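Local structure of dehydroquinate synthase (Thermus thermophilus, 1UJN) at residues 170-175 with 279-284; 179-184 with 207-212; 254-259 with 339-344; 263-268 with 321-326. The protein probably catalyses the metal- and NAD+-dependent conversion of 3-deoxy-D-arabino-heptulosonate 7-phosphate to dehydroquinate, with release of phosphate, in the second step of chorismate biosynthesis. All coordinates share one frame; numbering follows the deposited sequence.

Overall arrangement
All four contacts lie in the largely helical part of the chain that follows the N-terminal sheet. Interactions 1 and 2 share helix 164-181, their centres about 17 Å apart; interactions 3 and 4 share helix 247-264, with centres about 16 Å apart. Interactions 1 and 3, about 13 Å between centres, pack on each other, and interactions 2 and 3 also touch. Along the chain, interaction 2 falls between the segments of interaction 1, and interaction 4 between those of interaction 3, while interactions 1 and 3 alternate. Helices distant in sequence, and the small two-stranded sheet, are thereby joined into one domain. Interaction 1 includes a predicted zinc ligand; interactions 3 and 4 lie away from annotated sites.

Interaction 1: 170-175 with 279-284; sequences GLVEAF and LWLSPP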
loop_
_atom_site.group_PDB
_atom_site.type_symbol
_atom_site.label_atom_id
_atom_site.label_comp_id
_atom_site.label_asym_id
_atom_site.label_seq_id
_atom_site.Cartn_x
_atom_site.Cartn_y
_atom_site.Cartn_z
ATOM N N GLY A 170 -20.015 -9.095 -17.541
ATOM C CA GLY A 170 -18.863 -9.939 -17.281
ATOM C C GLY A 170 -18.526 -10.845 -18.450
ATOM O O GLY A 170 -17.354 -11.143 -18.702
ATOM N N LEU A 171 -19.544 -11.292 -19.176
ATOM C CA LEU A 171 -19.295 -12.165 -20.310
ATOM C C LEU A 171 -18.564 -11.414 -21.419
ATOM O O LEU A 171 -17.900 -12.026 -22.248
ATOM C CB LEU A 171 -20.608 -12.755 -20.833
ATOM C CG LEU A 171 -21.397 -13.553 -19.786
ATOM C CD1 LEU A 171 -22.457 -14.395 -20.477
ATOM C CD2 LEU A 171 -20.459 -14.444 -18.995
ATOM N N VAL A 172 -18.685 -10.087 -21.430
ATOM C CA VAL A 172 -18.005 -9.275 -22.438
ATOM C C VAL A 172 -16.499 -9.364 -22.215
ATOM O O VAL A 172 -15.726 -9.490 -23.165
ATOM C CB VAL A 172 -18.434 -7.789 -22.359
ATOM C CG1 VAL A 172 -17.533 -6.932 -23.253
ATOM C CG2 VAL A 172 -19.885 -7.649 -22.792
ATOM N N GLU A 173 -16.092 -9.302 -20.951
ATOM C CA GLU A 173 -14.686 -9.378 -20.592
ATOM C C GLU A 173 -14.112 -10.739 -20.991
ATOM O O GLU A 173 -12.959 -10.837 -21.414
ATOM C CB GLU A 173 -14.521 -9.169 -19.086
ATOM C CG GLU A 173 -13.339 -8.292 -18.700
ATOM C CD GLU A 173 -13.524 -6.838 -19.116
ATOM O OE1 GLU A 173 -13.991 -6.031 -18.285
ATOM O OE2 GLU A 173 -13.208 -6.504 -20.274
ATOM N N ALA A 174 -14.920 -11.787 -20.846
ATOM C CA ALA A 174 -14.493 -13.137 -21.207
ATOM C C ALA A 174 -14.298 -13.180 -22.725
ATOM O O ALA A 174 -13.331 -13.757 -23.232
ATOM C CB ALA A 174 -15.552 -14.151 -20.780
ATOM N N PHE A 175 -15.232 -12.560 -23.434
ATOM C CA PHE A 175 -15.205 -12.482 -24.889
ATOM C C PHE A 175 -13.895 -11.818 -25.301
ATOM O O PHE A 175 -13.233 -12.245 -26.247
ATOM C CB PHE A 175 -16.388 -11.640 -25.372
ATOM C CG PHE A 175 -16.504 -11.544 -26.865
ATOM C CD1 PHE A 175 -17.362 -12.389 -27.565
ATOM C CD2 PHE A 175 -15.762 -10.606 -27.573
ATOM C CE1 PHE A 175 -17.482 -12.300 -28.953
ATOM C CE2 PHE A 175 -15.873 -10.507 -28.963
ATOM C CZ PHE A 175 -16.736 -11.357 -29.651
ATOM N N LEU A 279 -25.609 -7.534 -30.228
ATOM C CA LEU A 279 -27.045 -7.788 -30.333
ATOM C C LEU A 279 -27.519 -8.550 -29.102
ATOM O O LEU A 279 -28.576 -8.265 -28.546
ATOM C CB LEU A 279 -27.357 -8.593 -31.595
ATOM C CG LEU A 279 -27.166 -7.854 -32.919
ATOM C CD1 LEU A 279 -27.608 -8.750 -34.067
ATOM C CD2 LEU A 279 -27.975 -6.567 -32.909
ATOM N N TRP A 280 -26.720 -9.523 -28.684
ATOM C CA TRP A 280 -27.025 -10.328 -27.511
ATOM C C TRP A 280 -26.934 -9.463 -26.253
ATOM O O TRP A 280 -27.738 -9.594 -25.330
ATOM C CB TRP A 280 -26.022 -11.478 -27.422
ATOM C CG TRP A 280 -26.057 -12.241 -26.146
ATOM C CD1 TRP A 280 -26.954 -13.205 -25.787
ATOM C CD2 TRP A 280 -25.138 -12.121 -25.055
ATOM N NE1 TRP A 280 -26.648 -13.697 -24.542
ATOM C CE2 TRP A 280 -25.537 -13.049 -24.068
ATOM C CE3 TRP A 280 -24.014 -11.318 -24.815
ATOM C CZ2 TRP A 280 -24.851 -13.199 -22.859
ATOM C CZ3 TRP A 280 -23.331 -11.465 -23.614
ATOM C CH2 TRP A 280 -23.753 -12.401 -22.650
ATOM N N LEU A 281 -25.957 -8.561 -26.237
ATOM C CA LEU A 281 -25.729 -7.689 -25.091
ATOM C C LEU A 281 -26.790 -6.609 -24.890
ATOM O O LEU A 281 -27.177 -6.321 -23.755
ATOM C CB LEU A 281 -24.351 -7.033 -25.213
ATOM C CG LEU A 281 -23.816 -6.270 -24.003
ATOM C CD1 LEU A 281 -23.628 -7.229 -22.837
ATOM C CD2 LEU A 281 -22.491 -5.609 -24.363
ATOM N N SER A 282 -27.255 -6.021 -25.989
ATOM C CA SER A 282 -28.249 -4.951 -25.941
ATOM C C SER A 282 -27.750 -3.805 -25.068
ATOM O O SER A 282 -28.391 -3.434 -24.080
ATOM C CB SER A 282 -29.584 -5.469 -25.397
ATOM O OG SER A 282 -30.222 -6.313 -26.339
ATOM N N PRO A 283 -26.592 -3.225 -25.426
ATOM C CA PRO A 283 -26.012 -2.115 -24.666
ATOM C C PRO A 283 -26.889 -0.867 -24.740
ATOM O O PRO A 283 -27.637 -0.679 -25.698
ATOM C CB PRO A 283 -24.661 -1.909 -25.345
ATOM C CG PRO A 283 -24.964 -2.240 -26.774
ATOM C CD PRO A 283 -25.790 -3.506 -26.633
ATOM N N PRO A 284 -26.814 0.003 -23.724
ATOM C CA PRO A 284 -27.638 1.214 -23.765
ATOM C C PRO A 284 -27.172 2.158 -24.874
ATOM O O PRO A 284 -25.967 2.326 -25.093
ATOM C CB PRO A 284 -27.449 1.807 -22.370
ATOM C CG PRO A 284 -26.060 1.375 -22.004
ATOM C CD PRO A 284 -26.025 -0.062 -22.480
#
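Val-172 and Leu-281 mark the closest backbone approach, their CA atoms 8.3 Å apart, where the middle of helix 164-181 faces the last turn of helix 271-281. The space between the backbones is bridged by two apolar pairs. In the first, Leu-171 meets the six-membered end of the Trp-280 indole: its CD1 lies at the ring edge, close to the ring plane, only 3.2 Å from Trp-280 CH2. The same ring carbon is 3.6 Å from Leu-171 CB, so two carbons of the leucine border one corner of the indole. A first torsion of 170° carries the tryptophan ring away from its own backbone N and out to its partner. In the second pair the side chains cross at about a right angle, and Val-172 CG2 fits against both Leu-281 methyls, 3.7 Å from CD2 and 3.8 Å from CD1. Lys-168, one turn before Leu-171, makes a cation-pi contact with Trp-280 and a hydrogen bond to its carbonyl, while Leu-281 also rests on Met-249 and Ala-252 of helix 247-264. After Leu-281 the helix gives way to Ser-282, with positive phi, and two prolines. Glu-173, next to Val-172, takes no part here and is a predicted zinc ligand with His-231 and His-247, so this is a helix-helix packing next to the probable metal site, in the helical C-terminal domain of a dehydroquinate synthase.

Interaction 2: 179-184 with 207-212; sequences LIAGDE and VAVKVR
Ala-181 and Val-209 form the apolar centre of this contact, with their CA atoms 6.7 Å apart where the C-terminal end of helix 164-181 leans on helix 199-216. The small alanine permits this closeness. Its CB is 3.6 Å from Val-209 CG1 and 4.2 Å from Val-209 CG2, so the methyl faces both branches of the valine. Arg-212, one turn further along the same side of its helix, brings NH2 to 4.0 Å from Ala-181 CB, an oblique approach that extends the packing to the more exposed side.

Polar contact across the pair is made through water. Asp-183 OD2 and Arg-212 NH2 are 5.3 Å apart, too far for a direct salt bridge, and one water spans the gap: it donates to Asp-183 OD2 over a short 2.5 Å and accepts from Arg-212 NH2 at 2.8 Å. The bend of the arginine chain at chi3 (-59°) turns the guanidinium toward the aspartate. The carboxylate has a direct counter-charge too, for OD2 forms a salt bridge with Arg-205.

Backbone shape sets up this polar edge. Gly-182 leaves the helix with phi 88°, a conformation suited to glycine, and the chain turns to present Asp-183.

Val-209 also touches His-177 of helix 164-181 and Leu-186 of the following loop. Behind it, Val-207 and Ala-208 pack on Leu-4 and Val-211 on Val-6, so helix 199-216 lies between helix 164-181 and strand 2-6 at the edge of the N-terminal sheet.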
loop_
_atom_site.group_PDB
_atom_site.type_symbol
_atom_site.label_atom_id
_atom_site.label_comp_id
_atom_site.label_asym_id
_atom_site.label_seq_id
_atom_site.Cartn_x
_atom_site.Cartn_y
_atom_site.Cartn_z
ATOM N N LEU A 179 -10.643 -13.053 -27.780
ATOM C CA LEU A 179 -9.972 -12.386 -28.887
ATOM C C LEU A 179 -8.468 -12.290 -28.627
ATOM O O LEU A 179 -7.659 -12.431 -29.545
ATOM C CB LEU A 179 -10.550 -10.982 -29.084
ATOM C CG LEU A 179 -12.008 -10.897 -29.537
ATOM C CD1 LEU A 179 -12.440 -9.441 -29.585
ATOM C CD2 LEU A 179 -12.160 -11.548 -30.908
ATOM N N ILE A 180 -8.099 -12.054 -27.372
ATOM C CA ILE A 180 -6.695 -11.931 -26.997
ATOM C C ILE A 180 -5.936 -13.255 -27.112
ATOM O O ILE A 180 -4.836 -13.303 -27.668
ATOM C CB ILE A 180 -6.553 -11.402 -25.554
ATOM C CG1 ILE A 180 -7.094 -9.971 -25.468
ATOM C CG2 ILE A 180 -5.093 -11.429 -25.128
ATOM C CD1 ILE A 180 -7.092 -9.396 -24.066
ATOM N N ALA A 181 -6.526 -14.328 -26.596
ATOM C CA ALA A 181 -5.883 -15.640 -26.629
ATOM C C ALA A 181 -6.103 -16.413 -27.928
ATOM O O ALA A 181 -5.308 -17.291 -28.276
ATOM C CB ALA A 181 -6.366 -16.476 -25.447
ATOM N N GLY A 182 -7.172 -16.086 -28.646
ATOM C CA GLY A 182 -7.475 -16.796 -29.874
ATOM C C GLY A 182 -8.317 -18.012 -29.528
ATOM O O GLY A 182 -8.344 -19.001 -30.259
ATOM N N ASP A 183 -9.004 -17.930 -28.392
ATOM C CA ASP A 183 -9.855 -19.011 -27.909
ATOM C C ASP A 183 -11.285 -18.818 -28.409
ATOM O O ASP A 183 -12.054 -18.046 -27.834
ATOM C CB ASP A 183 -9.845 -19.034 -26.377
ATOM C CG ASP A 183 -10.421 -20.317 -25.807
ATOM O OD1 ASP A 183 -11.419 -20.825 -26.357
ATOM O OD2 ASP A 183 -9.877 -20.819 -24.801
ATOM N N GLU A 184 -11.637 -19.532 -29.475
ATOM C CA GLU A 184 -12.968 -19.450 -30.073
ATOM C C GLU A 184 -14.091 -19.770 -29.080
ATOM O O GLU A 184 -15.202 -19.249 -29.198
ATOM C CB GLU A 184 -13.055 -20.414 -31.260
ATOM C CG GLU A 184 -14.346 -20.344 -32.063
ATOM C CD GLU A 184 -14.381 -19.168 -33.028
ATOM O OE1 GLU A 184 -13.414 -19.005 -33.806
ATOM O OE2 GLU A 184 -15.381 -18.417 -33.020
ATOM N N VAL A 207 -11.119 -17.219 -16.896
ATOM C CA VAL A 207 -10.122 -16.854 -15.895
ATOM C C VAL A 207 -8.747 -17.386 -16.279
ATOM O O VAL A 207 -7.737 -16.700 -16.127
ATOM C CB VAL A 207 -10.486 -17.411 -14.500
ATOM C CG1 VAL A 207 -9.422 -16.997 -13.488
ATOM C CG2 VAL A 207 -11.854 -16.890 -14.069
ATOM N N ALA A 208 -8.717 -18.611 -16.791
ATOM C CA ALA A 208 -7.460 -19.239 -17.187
ATOM C C ALA A 208 -6.694 -18.401 -18.207
ATOM O O ALA A 208 -5.463 -18.380 -18.198
ATOM C CB ALA A 208 -7.732 -20.634 -17.737
ATOM N N VAL A 209 -7.412 -17.703 -19.084
ATOM C CA VAL A 209 -6.745 -16.874 -20.083
ATOM C C VAL A 209 -6.031 -15.680 -19.451
ATOM O O VAL A 209 -4.901 -15.361 -19.825
ATOM C CB VAL A 209 -7.732 -16.361 -21.157
ATOM C CG1 VAL A 209 -7.013 -15.416 -22.117
ATOM C CG2 VAL A 209 -8.316 -17.532 -21.918
ATOM N N LYS A 210 -6.679 -15.017 -18.494
ATOM C CA LYS A 210 -6.040 -13.875 -17.858
ATOM C C LYS A 210 -4.859 -14.345 -17.025
ATOM O O LYS A 210 -3.866 -13.636 -16.892
ATOM C CB LYS A 210 -7.023 -13.085 -16.979
ATOM C CG LYS A 210 -6.397 -11.801 -16.442
ATOM C CD LYS A 210 -7.389 -10.868 -15.760
ATOM C CE LYS A 210 -6.681 -9.586 -15.330
ATOM N NZ LYS A 210 -7.554 -8.628 -14.581
ATOM N N VAL A 211 -4.956 -15.544 -16.460
ATOM C CA VAL A 211 -3.848 -16.065 -15.671
ATOM C C VAL A 211 -2.603 -16.214 -16.550
ATOM O O VAL A 211 -1.520 -15.759 -16.182
ATOM C CB VAL A 211 -4.182 -17.439 -15.044
ATOM C CG1 VAL A 211 -2.922 -18.056 -14.445
ATOM C CG2 VAL A 211 -5.243 -17.273 -13.952
ATOM N N ARG A 212 -2.761 -16.840 -17.711
ATOM C CA ARG A 212 -1.637 -17.056 -18.624
ATOM C C ARG A 212 -0.978 -15.768 -19.098
ATOM O O ARG A 212 0.239 -15.600 -18.983
ATOM C CB ARG A 212 -2.084 -17.854 -19.850
ATOM C CG ARG A 212 -2.436 -19.301 -19.566
ATOM C CD ARG A 212 -2.276 -20.145 -20.825
ATOM N NE ARG A 212 -3.119 -19.672 -21.919
ATOM C CZ ARG A 212 -4.441 -19.806 -21.958
ATOM N NH1 ARG A 212 -5.083 -20.402 -20.962
ATOM N NH2 ARG A 212 -5.124 -19.341 -22.997
HETATM O O HOH W 1 -7.523 -20.408 -24.073
#

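Interaction 3: 254-259 with 339-344; sequences GLLYAA and EELKGL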
loop_
_atom_site.group_PDB
_atom_site.type_symbol
_atom_site.label_atom_id
_atom_site.label_comp_id
_atom_site.label_asym_id
_atom_site.label_seq_id
_atom_site.Cartn_x
_atom_site.Cartn_y
_atom_site.Cartn_z
ATOM N N GLY A 254 -16.064 -0.592 -27.445
ATOM C CA GLY A 254 -14.660 -0.442 -27.792
ATOM C C GLY A 254 -14.164 -1.604 -28.638
ATOM O O GLY A 254 -13.283 -1.436 -29.482
ATOM N N LEU A 255 -14.736 -2.784 -28.415
ATOM C CA LEU A 255 -14.353 -3.971 -29.178
ATOM C C LEU A 255 -14.756 -3.828 -30.639
ATOM O O LEU A 255 -14.044 -4.284 -31.540
ATOM C CB LEU A 255 -14.998 -5.220 -28.581
ATOM C CG LEU A 255 -14.470 -5.604 -27.197
ATOM C CD1 LEU A 255 -15.191 -6.845 -26.696
ATOM C CD2 LEU A 255 -12.977 -5.861 -27.282
ATOM N N LEU A 256 -15.906 -3.204 -30.876
ATOM C CA LEU A 256 -16.363 -2.995 -32.244
ATOM C C LEU A 256 -15.386 -2.045 -32.937
ATOM O O LEU A 256 -15.005 -2.256 -34.093
ATOM C CB LEU A 256 -17.769 -2.394 -32.259
ATOM C CG LEU A 256 -18.326 -2.063 -33.648
ATOM C CD1 LEU A 256 -18.413 -3.333 -34.477
ATOM C CD2 LEU A 256 -19.693 -1.421 -33.515
ATOM N N TYR A 257 -14.966 -1.006 -32.222
ATOM C CA TYR A 257 -14.035 -0.035 -32.785
ATOM C C TYR A 257 -12.705 -0.709 -33.098
ATOM O O TYR A 257 -12.130 -0.499 -34.168
ATOM C CB TYR A 257 -13.811 1.117 -31.805
ATOM C CG TYR A 257 -13.057 2.284 -32.404
ATOM C CD1 TYR A 257 -13.637 3.082 -33.391
ATOM C CD2 TYR A 257 -11.767 2.591 -31.984
ATOM C CE1 TYR A 257 -12.944 4.168 -33.944
ATOM C CE2 TYR A 257 -11.064 3.671 -32.530
ATOM C CZ TYR A 257 -11.659 4.452 -33.507
ATOM O OH TYR A 257 -10.966 5.513 -34.051
ATOM N N ALA A 258 -12.222 -1.525 -32.166
ATOM C CA ALA A 258 -10.960 -2.240 -32.346
ATOM C C ALA A 258 -11.041 -3.132 -33.577
ATOM O O ALA A 258 -10.096 -3.204 -34.372
ATOM C CB ALA A 258 -10.653 -3.082 -31.112
ATOM N N ALA A 259 -12.176 -3.810 -33.734
ATOM C CA ALA A 259 -12.386 -4.681 -34.878
ATOM C C ALA A 259 -12.305 -3.882 -36.179
ATOM O O ALA A 259 -11.755 -4.359 -37.172
ATOM C CB ALA A 259 -13.740 -5.373 -34.766
ATOM N N GLU A 339 -21.742 4.411 -38.027
ATOM C CA GLU A 339 -22.703 3.812 -38.945
ATOM C C GLU A 339 -23.079 2.407 -38.498
ATOM O O GLU A 339 -24.246 2.018 -38.566
ATOM C CB GLU A 339 -22.132 3.770 -40.366
ATOM C CG GLU A 339 -21.942 5.141 -41.007
ATOM C CD GLU A 339 -23.239 5.934 -41.101
ATOM O OE1 GLU A 339 -24.233 5.399 -41.639
ATOM O OE2 GLU A 339 -23.261 7.097 -40.641
ATOM N N GLU A 340 -22.091 1.645 -38.041
ATOM C CA GLU A 340 -22.333 0.286 -37.568
ATOM C C GLU A 340 -23.338 0.292 -36.419
ATOM O O GLU A 340 -24.188 -0.592 -36.324
ATOM C CB GLU A 340 -21.021 -0.354 -37.100
ATOM C CG GLU A 340 -20.143 -0.876 -38.225
ATOM C CD GLU A 340 -20.448 -2.316 -38.582
ATOM O OE1 GLU A 340 -21.544 -2.798 -38.229
ATOM O OE2 GLU A 340 -19.593 -2.966 -39.225
ATOM N N LEU A 341 -23.233 1.294 -35.549
ATOM C CA LEU A 341 -24.129 1.414 -34.403
ATOM C C LEU A 341 -25.484 1.995 -34.786
ATOM O O LEU A 341 -26.516 1.569 -34.266
ATOM C CB LEU A 341 -23.495 2.284 -33.317
ATOM C CG LEU A 341 -22.250 1.716 -32.641
ATOM C CD1 LEU A 341 -21.820 2.648 -31.522
ATOM C CD2 LEU A 341 -22.545 0.327 -32.097
ATOM N N LYS A 342 -25.481 2.978 -35.680
ATOM C CA LYS A 342 -26.726 3.593 -36.122
ATOM C C LYS A 342 -27.572 2.516 -36.786
ATOM O O LYS A 342 -28.790 2.466 -36.603
ATOM C CB LYS A 342 -26.436 4.738 -37.099
ATOM C CG LYS A 342 -25.658 5.880 -36.462
ATOM C CD LYS A 342 -25.229 6.939 -37.468
ATOM C CE LYS A 342 -26.409 7.732 -38.001
ATOM N NZ LYS A 342 -25.956 8.892 -38.819
ATOM N N GLY A 343 -26.914 1.640 -37.540
ATOM C CA GLY A 343 -27.616 0.561 -38.211
ATOM C C GLY A 343 -28.120 -0.476 -37.225
ATOM O O GLY A 343 -28.542 -1.565 -37.614
ATOM N N LEU A 344 -28.064 -0.138 -35.940
ATOM C CA LEU A 344 -28.522 -1.030 -34.881
ATOM C C LEU A 344 -29.377 -0.250 -33.887
ATOM O O LEU A 344 -29.949 -0.820 -32.960
ATOM C CB LEU A 344 -27.325 -1.660 -34.162
ATOM C CG LEU A 344 -26.425 -2.548 -35.026
ATOM C CD1 LEU A 344 -25.258 -3.070 -34.203
ATOM C CD2 LEU A 344 -27.240 -3.700 -35.589
#
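Leu-256 sends its CD2 methyl to two consecutive residues of helix 327-342, Glu-340 and Leu-341, and this one methyl makes every contact between the two segments. Along segment 339-344, where a long salt bridge between Glu-339 and Lys-342 lies apart from the contact, Glu-340 is the first residue to take part, and it contributes only the base of its side chain: CB lies 4.0 Å from Leu-256 CD2. The chain then bends at chi2 (-90°), and the carboxylate is engaged elsewhere, in a salt bridge with Arg-275 of helix 271-281. Leu-341 makes the closer contact. Its first bond points neither at the opposing helix nor from it, but the far end swings nearer, placing CD2 3.6 Å from Leu-256 CD2 and CG 4.1 Å from the same atom. These two leucines run past each other in opposite directions and meet methyl to methyl. Helical geometry stops before Gly-343, and Leu-344 beyond it turns to Leu-279, with CD2 atoms 4.0 Å apart. Leu-256 is covered further by Leu-271, Val-274 and Leu-278 of helix 271-281 and by Trp-337, so its side chain sits where three helices converge. Such a leucine-rich junction, with Glu-340 paired to Arg-275 beside it, forms part of the hydrophobic core of the helical C-terminal domain of this dehydroquinate synthase.

Interaction 4: 263-268 with 321-326; sequences RALGGE and VVRPLP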
loop_
_atom_site.group_PDB
_atom_site.type_symbol
_atom_site.label_atom_id
_atom_site.label_comp_id
_atom_site.label_asym_id
_atom_site.label_seq_id
_atom_site.Cartn_x
_atom_site.Cartn_y
_atom_site.Cartn_z
ATOM N N ARG A 263 -9.646 -4.256 -39.286
ATOM C CA ARG A 263 -10.071 -4.451 -40.667
ATOM C C ARG A 263 -9.347 -3.482 -41.595
ATOM O O ARG A 263 -8.869 -3.871 -42.663
ATOM C CB ARG A 263 -11.580 -4.246 -40.789
ATOM C CG ARG A 263 -12.155 -4.656 -42.135
ATOM C CD ARG A 263 -13.624 -4.279 -42.242
ATOM N NE ARG A 263 -13.814 -2.830 -42.265
ATOM C CZ ARG A 263 -15.001 -2.227 -42.289
ATOM N NH1 ARG A 263 -16.119 -2.947 -42.292
ATOM N NH2 ARG A 263 -15.070 -0.903 -42.312
ATOM N N ALA A 264 -9.265 -2.223 -41.177
ATOM C CA ALA A 264 -8.606 -1.191 -41.967
ATOM C C ALA A 264 -7.121 -1.475 -42.172
ATOM O O ALA A 264 -6.538 -1.055 -43.176
ATOM C CB ALA A 264 -8.782 0.160 -41.299
ATOM N N LEU A 265 -6.514 -2.178 -41.218
ATOM C CA LEU A 265 -5.096 -2.513 -41.298
ATOM C C LEU A 265 -4.849 -3.857 -41.972
ATOM O O LEU A 265 -3.761 -4.424 -41.861
ATOM C CB LEU A 265 -4.468 -2.517 -39.900
ATOM C CG LEU A 265 -4.373 -1.160 -39.194
ATOM C CD1 LEU A 265 -3.673 -1.337 -37.856
ATOM C CD2 LEU A 265 -3.603 -0.168 -40.065
ATOM N N GLY A 266 -5.863 -4.366 -42.662
ATOM C CA GLY A 266 -5.724 -5.632 -43.363
ATOM C C GLY A 266 -5.874 -6.891 -42.531
ATOM O O GLY A 266 -5.460 -7.970 -42.959
ATOM N N GLY A 267 -6.461 -6.768 -41.344
ATOM C CA GLY A 267 -6.639 -7.939 -40.505
ATOM C C GLY A 267 -7.831 -8.760 -40.958
ATOM O O GLY A 267 -8.571 -8.346 -41.855
ATOM N N GLU A 268 -8.020 -9.929 -40.352
ATOM C CA GLU A 268 -9.148 -10.782 -40.703
ATOM C C GLU A 268 -10.422 -10.084 -40.248
ATOM O O GLU A 268 -10.387 -9.229 -39.366
ATOM C CB GLU A 268 -9.040 -12.143 -40.014
ATOM C CG GLU A 268 -7.691 -12.825 -40.162
ATOM C CD GLU A 268 -7.724 -14.278 -39.724
ATOM O OE1 GLU A 268 -8.418 -14.589 -38.730
ATOM O OE2 GLU A 268 -7.050 -15.109 -40.369
ATOM N N VAL A 321 -1.755 -6.446 -32.207
ATOM C CA VAL A 321 -0.613 -5.548 -32.192
ATOM C C VAL A 321 -0.956 -4.285 -31.416
ATOM O O VAL A 321 -2.122 -3.899 -31.317
ATOM C CB VAL A 321 -0.187 -5.153 -33.625
ATOM C CG1 VAL A 321 0.253 -6.386 -34.391
ATOM C CG2 VAL A 321 -1.341 -4.460 -34.342
ATOM N N VAL A 322 0.066 -3.657 -30.851
ATOM C CA VAL A 322 -0.105 -2.424 -30.097
ATOM C C VAL A 322 0.738 -1.389 -30.826
ATOM O O VAL A 322 1.944 -1.575 -31.003
ATOM C CB VAL A 322 0.394 -2.579 -28.647
ATOM C CG1 VAL A 322 0.208 -1.271 -27.886
ATOM C CG2 VAL A 322 -0.362 -3.705 -27.964
ATOM N N ARG A 323 0.106 -0.304 -31.258
ATOM C CA ARG A 323 0.814 0.731 -32.003
ATOM C C ARG A 323 -0.035 1.981 -32.196
ATOM O O ARG A 323 -1.242 1.967 -31.954
ATOM C CB ARG A 323 1.193 0.188 -33.383
ATOM C CG ARG A 323 0.024 -0.496 -34.087
ATOM C CD ARG A 323 0.199 -0.564 -35.596
ATOM N NE ARG A 323 0.100 0.756 -36.215
ATOM C CZ ARG A 323 0.010 0.966 -37.526
ATOM N NH1 ARG A 323 0.008 -0.059 -38.369
ATOM N NH2 ARG A 323 -0.082 2.203 -37.997
ATOM N N PRO A 324 0.599 3.086 -32.626
ATOM C CA PRO A 324 -0.101 4.352 -32.866
ATOM C C PRO A 324 -0.727 4.286 -34.257
ATOM O O PRO A 324 -0.286 3.503 -35.102
ATOM C CB PRO A 324 1.020 5.382 -32.785
ATOM C CG PRO A 324 2.178 4.635 -33.378
ATOM C CD PRO A 324 2.060 3.276 -32.708
ATOM N N LEU A 325 -1.744 5.101 -34.504
ATOM C CA LEU A 325 -2.402 5.086 -35.804
ATOM C C LEU A 325 -2.610 6.486 -36.367
ATOM O O LEU A 325 -2.830 7.438 -35.619
ATOM C CB LEU A 325 -3.757 4.377 -35.686
ATOM C CG LEU A 325 -3.727 2.916 -35.222
ATOM C CD1 LEU A 325 -5.129 2.462 -34.847
ATOM C CD2 LEU A 325 -3.148 2.040 -36.322
ATOM N N PRO A 326 -2.529 6.630 -37.699
ATOM C CA PRO A 326 -2.727 7.948 -38.311
ATOM C C PRO A 326 -4.131 8.428 -37.949
ATOM O O PRO A 326 -5.090 7.655 -38.028
ATOM C CB PRO A 326 -2.589 7.660 -39.806
ATOM C CG PRO A 326 -1.653 6.490 -39.845
ATOM C CD PRO A 326 -2.173 5.626 -38.719
#
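Leu-265 and Leu-325 make the close-packed side of this contact, joining the end of helix 247-264 to the chain just beyond strand 319-323. Leu-265 CD1 lies 3.7 Å from Leu-325 CD2, and the pair is backed by neighbours: Leu-265 touches Val-313 and Leu-329, while Leu-325 reaches Trp-311 and Leu-330. Just after Leu-265, Gly-266 closes the helix in a Schellman motif.

The looser side belongs to the partly exposed Arg-323. Leu-265 CD1 sits over one face of its guanidinium, 3.9 Å from NH1, with Leu-265 CD2 at 4.0 Å from the same nitrogen. Leu-325 CD2 lies 3.2 Å above the guanidinium plane on that same face, displaced toward its margin. The group is held flat against these methyls by its own neighbour: NE (3.0 Å) and NH2 (3.2 Å) both donate to Pro-324 O, which lies almost in the guanidinium plane. A bend at chi3 (-69°) brings the group back onto that carbonyl.

NE and NH2 thus bond to the carbonyl in the plane while the leucine methyls lie over the face, implying that apolar contact and these two hydrogen bonds do not compete.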